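Local coordinates for protein galactonate dehydratase (Zobellia galactanivorans, PDB 5OLC) that belongs to the enolase superfamily, joining an N-terminal capping domain of the mandelate racemase type to a TIM-barrel-like domain, at residues G56-F70 with S99-V111. Sequence-based numbering, arbitrary orientation.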
# COMPACT_ATOMS: atom_id res chain seq x y z
N GLY A 56 34.84 0.44 -20.84
CA GLY A 56 33.67 1.22 -20.48
C GLY A 56 32.65 1.16 -21.60
O GLY A 56 33.05 1.11 -22.77
N TYR A 57 31.35 1.11 -21.27
CA TYR A 57 30.29 1.04 -22.29
C TYR A 57 29.54 2.36 -22.40
O TYR A 57 29.03 2.86 -21.39
CB TYR A 57 29.34 -0.14 -22.05
CG TYR A 57 28.22 -0.25 -23.06
CD1 TYR A 57 28.40 -0.94 -24.26
CD2 TYR A 57 26.96 0.28 -22.80
CE1 TYR A 57 27.36 -1.06 -25.19
CE2 TYR A 57 25.91 0.17 -23.73
CZ TYR A 57 26.12 -0.51 -24.92
OH TYR A 57 25.09 -0.62 -25.82
N GLY A 58 29.47 2.88 -23.63
CA GLY A 58 28.79 4.13 -23.95
C GLY A 58 29.56 5.02 -24.91
O GLY A 58 30.26 4.50 -25.78
N PRO A 59 29.47 6.38 -24.78
CA PRO A 59 30.21 7.26 -25.71
C PRO A 59 31.70 7.38 -25.36
O PRO A 59 32.10 8.08 -24.41
CB PRO A 59 29.44 8.59 -25.64
CG PRO A 59 28.35 8.39 -24.61
CD PRO A 59 28.70 7.18 -23.81
N ALA A 60 32.52 6.67 -26.14
CA ALA A 60 33.96 6.55 -25.99
C ALA A 60 34.68 7.79 -25.41
O ALA A 60 35.15 7.73 -24.28
CB ALA A 60 34.59 6.13 -27.30
N ALA A 61 34.72 8.89 -26.16
CA ALA A 61 35.44 10.12 -25.78
C ALA A 61 34.96 10.77 -24.47
O ALA A 61 35.73 11.49 -23.82
CB ALA A 61 35.38 11.10 -26.92
N VAL A 62 33.70 10.50 -24.07
CA VAL A 62 33.10 11.01 -22.83
C VAL A 62 33.55 10.14 -21.68
O VAL A 62 33.81 10.66 -20.58
CB VAL A 62 31.56 11.11 -22.88
CG1 VAL A 62 31.06 12.23 -21.97
CG2 VAL A 62 31.07 11.32 -24.31
N ILE A 63 33.66 8.81 -21.93
CA ILE A 63 34.13 7.84 -20.93
C ILE A 63 35.63 8.07 -20.66
O ILE A 63 36.08 8.00 -19.51
CB ILE A 63 33.77 6.38 -21.37
CG1 ILE A 63 32.26 6.10 -21.21
CG2 ILE A 63 34.60 5.31 -20.63
CD1 ILE A 63 31.72 5.16 -22.17
N LYS A 64 36.37 8.37 -21.74
CA LYS A 64 37.80 8.59 -21.73
C LYS A 64 38.16 9.79 -20.84
O LYS A 64 39.19 9.76 -20.17
CB LYS A 64 38.27 8.81 -23.16
CG LYS A 64 39.75 8.50 -23.38
CD LYS A 64 40.51 9.72 -23.86
CE LYS A 64 41.35 10.33 -22.77
NZ LYS A 64 41.96 11.62 -23.20
N SER A 65 37.31 10.81 -20.82
CA SER A 65 37.56 11.99 -19.98
C SER A 65 37.21 11.66 -18.54
O SER A 65 37.80 12.25 -17.62
CB SER A 65 36.72 13.16 -20.47
OG SER A 65 37.09 13.47 -21.81
N GLY A 66 36.25 10.74 -18.37
CA GLY A 66 35.79 10.27 -17.08
C GLY A 66 36.93 9.60 -16.35
O GLY A 66 37.23 9.99 -15.21
N ILE A 67 37.63 8.65 -17.04
CA ILE A 67 38.79 7.94 -16.51
C ILE A 67 39.84 8.97 -16.07
O ILE A 67 40.33 8.89 -14.93
CB ILE A 67 39.35 6.93 -17.52
CG1 ILE A 67 38.38 5.75 -17.70
CG2 ILE A 67 40.74 6.45 -17.09
CD1 ILE A 67 38.24 5.24 -19.09
N ASP A 68 40.11 9.99 -16.94
CA ASP A 68 41.03 11.11 -16.68
C ASP A 68 40.65 11.88 -15.41
O ASP A 68 41.53 12.44 -14.75
CB ASP A 68 41.04 12.09 -17.86
CG ASP A 68 41.62 11.60 -19.18
OD1 ASP A 68 42.16 10.47 -19.22
OD2 ASP A 68 41.55 12.36 -20.17
N PHE A 69 39.33 11.92 -15.08
CA PHE A 69 38.83 12.60 -13.89
C PHE A 69 39.26 11.89 -12.61
O PHE A 69 39.70 12.56 -11.68
CB PHE A 69 37.29 12.80 -13.94
CG PHE A 69 36.70 13.30 -12.64
CD1 PHE A 69 36.81 14.64 -12.26
CD2 PHE A 69 36.06 12.42 -11.77
CE1 PHE A 69 36.28 15.09 -11.05
CE2 PHE A 69 35.53 12.88 -10.56
CZ PHE A 69 35.65 14.20 -10.21
N PHE A 70 39.15 10.55 -12.59
CA PHE A 70 39.51 9.71 -11.44
C PHE A 70 40.98 9.40 -11.36
O PHE A 70 41.45 9.03 -10.27
CB PHE A 70 38.74 8.38 -11.45
CG PHE A 70 37.24 8.51 -11.45
CD1 PHE A 70 36.57 9.08 -10.38
CD2 PHE A 70 36.49 8.04 -12.53
CE1 PHE A 70 35.19 9.21 -10.38
CE2 PHE A 70 35.10 8.17 -12.54
CZ PHE A 70 34.46 8.74 -11.46
N SER A 99 24.19 7.55 -12.63
CA SER A 99 23.99 6.80 -13.87
C SER A 99 24.96 7.30 -14.95
O SER A 99 25.80 8.18 -14.71
CB SER A 99 22.54 6.92 -14.34
OG SER A 99 21.74 5.83 -13.91
N GLY A 100 24.86 6.66 -16.12
CA GLY A 100 25.59 6.98 -17.33
C GLY A 100 27.10 6.90 -17.36
O GLY A 100 27.70 5.93 -16.90
N VAL A 101 27.69 7.94 -17.98
CA VAL A 101 29.09 8.19 -18.32
C VAL A 101 30.07 7.94 -17.15
O VAL A 101 30.91 7.07 -17.33
CB VAL A 101 29.26 9.59 -18.97
CG1 VAL A 101 30.72 10.06 -18.97
CG2 VAL A 101 28.69 9.60 -20.39
N LEU A 102 30.00 8.68 -16.00
CA LEU A 102 30.96 8.43 -14.91
C LEU A 102 30.90 7.00 -14.34
O LEU A 102 31.92 6.52 -13.84
CB LEU A 102 30.90 9.47 -13.78
CG LEU A 102 31.55 10.83 -14.08
CD1 LEU A 102 31.17 11.84 -13.03
CD2 LEU A 102 33.05 10.75 -14.16
N GLN A 103 29.75 6.29 -14.49
CA GLN A 103 29.61 4.90 -14.07
C GLN A 103 30.39 3.98 -15.00
O GLN A 103 31.00 3.01 -14.52
CB GLN A 103 28.13 4.46 -13.94
CG GLN A 103 27.37 5.06 -12.76
CD GLN A 103 28.20 5.22 -11.50
OE1 GLN A 103 28.79 4.26 -10.97
NE2 GLN A 103 28.29 6.45 -10.99
N ALA A 104 30.41 4.30 -16.33
CA ALA A 104 31.17 3.54 -17.31
C ALA A 104 32.70 3.81 -17.18
O ALA A 104 33.51 2.93 -17.53
CB ALA A 104 30.68 3.83 -18.72
N ALA A 105 33.09 4.99 -16.62
CA ALA A 105 34.49 5.32 -16.31
C ALA A 105 34.91 4.45 -15.12
O ALA A 105 35.96 3.79 -15.20
CB ALA A 105 34.62 6.78 -15.96
N ILE A 106 34.04 4.39 -14.04
CA ILE A 106 34.25 3.56 -12.82
C ILE A 106 34.27 2.08 -13.20
O ILE A 106 35.11 1.35 -12.68
CB ILE A 106 33.25 3.86 -11.65
CG1 ILE A 106 33.33 5.33 -11.18
CG2 ILE A 106 33.54 2.94 -10.46
CD1 ILE A 106 32.48 5.73 -9.98
N SER A 107 33.37 1.64 -14.13
CA SER A 107 33.30 0.25 -14.63
C SER A 107 34.60 -0.16 -15.30
O SER A 107 35.14 -1.23 -14.98
CB SER A 107 32.16 0.07 -15.63
OG SER A 107 30.87 0.31 -15.10
N ALA A 108 35.09 0.68 -16.26
CA ALA A 108 36.31 0.47 -17.03
C ALA A 108 37.52 0.24 -16.13
O ALA A 108 38.19 -0.77 -16.31
CB ALA A 108 36.52 1.66 -17.95
N ILE A 109 37.75 1.13 -15.11
CA ILE A 109 38.82 0.99 -14.11
C ILE A 109 38.63 -0.32 -13.33
O ILE A 109 39.59 -1.07 -13.20
CB ILE A 109 38.90 2.24 -13.18
CG1 ILE A 109 39.38 3.49 -13.97
CG2 ILE A 109 39.80 1.98 -11.96
CD1 ILE A 109 38.81 4.79 -13.50
N ASP A 110 37.40 -0.60 -12.84
CA ASP A 110 37.07 -1.82 -12.08
C ASP A 110 37.49 -3.11 -12.82
O ASP A 110 38.31 -3.85 -12.29
CB ASP A 110 35.59 -1.85 -11.67
CG ASP A 110 35.28 -2.81 -10.53
OD1 ASP A 110 35.65 -2.49 -9.37
OD2 ASP A 110 34.64 -3.86 -10.80
N VAL A 111 37.01 -3.32 -14.06
CA VAL A 111 37.31 -4.51 -14.88
C VAL A 111 38.84 -4.72 -15.02
O VAL A 111 39.32 -5.85 -14.87
CB VAL A 111 36.55 -4.50 -16.23
CG1 VAL A 111 36.85 -5.74 -17.08
CG2 VAL A 111 35.04 -4.37 -16.01
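Helix 60-70 crosses helix 101-111 at -67°, with 8.1 Å between their axes at closest approach and Ile67 opposite Ala105 in the backbone register. Near this crossing the methyl of Ala105 is a knob among Ile63, Gly66, Ile67 and Phe70, its CB 3.7 Å from Gly66 C, where the glycine turns bare backbone to the partner helix. Phe70 is the reciprocal knob, received by Leu102, Ala105, Ile106 and Ile109. With its CG anti to the carbonyl carbon (chi1 -57°), the ring reaches obliquely across helix 101-111, from Ile109 at its CB toward Leu102 and Ile106 at its far end, Ala105 CB lying at its edge in plane and Phe70 CZ coming 3.6 Å from Ile106 CG1. Phe69 CD2 lies above one face of that ring, displaced toward its rim. This helix pair belongs to the N-terminal capping domain of the enolase superfamily and packs against its antiparallel sheet: Ile67 and Ala108 both touch Val42 of strand 36-46. Toward the start of the helices, Val101 crosses Val62 at about a right angle, CG1 to CG1 at 3.7 Å, and also packs on Leu102 of a second subunit. Ile63 lays CG1 and CD1 against Ala104 CB, while Gly56, ahead of helix 60-70, closes in alongside, its N 3.6 Å from Ala108 CB.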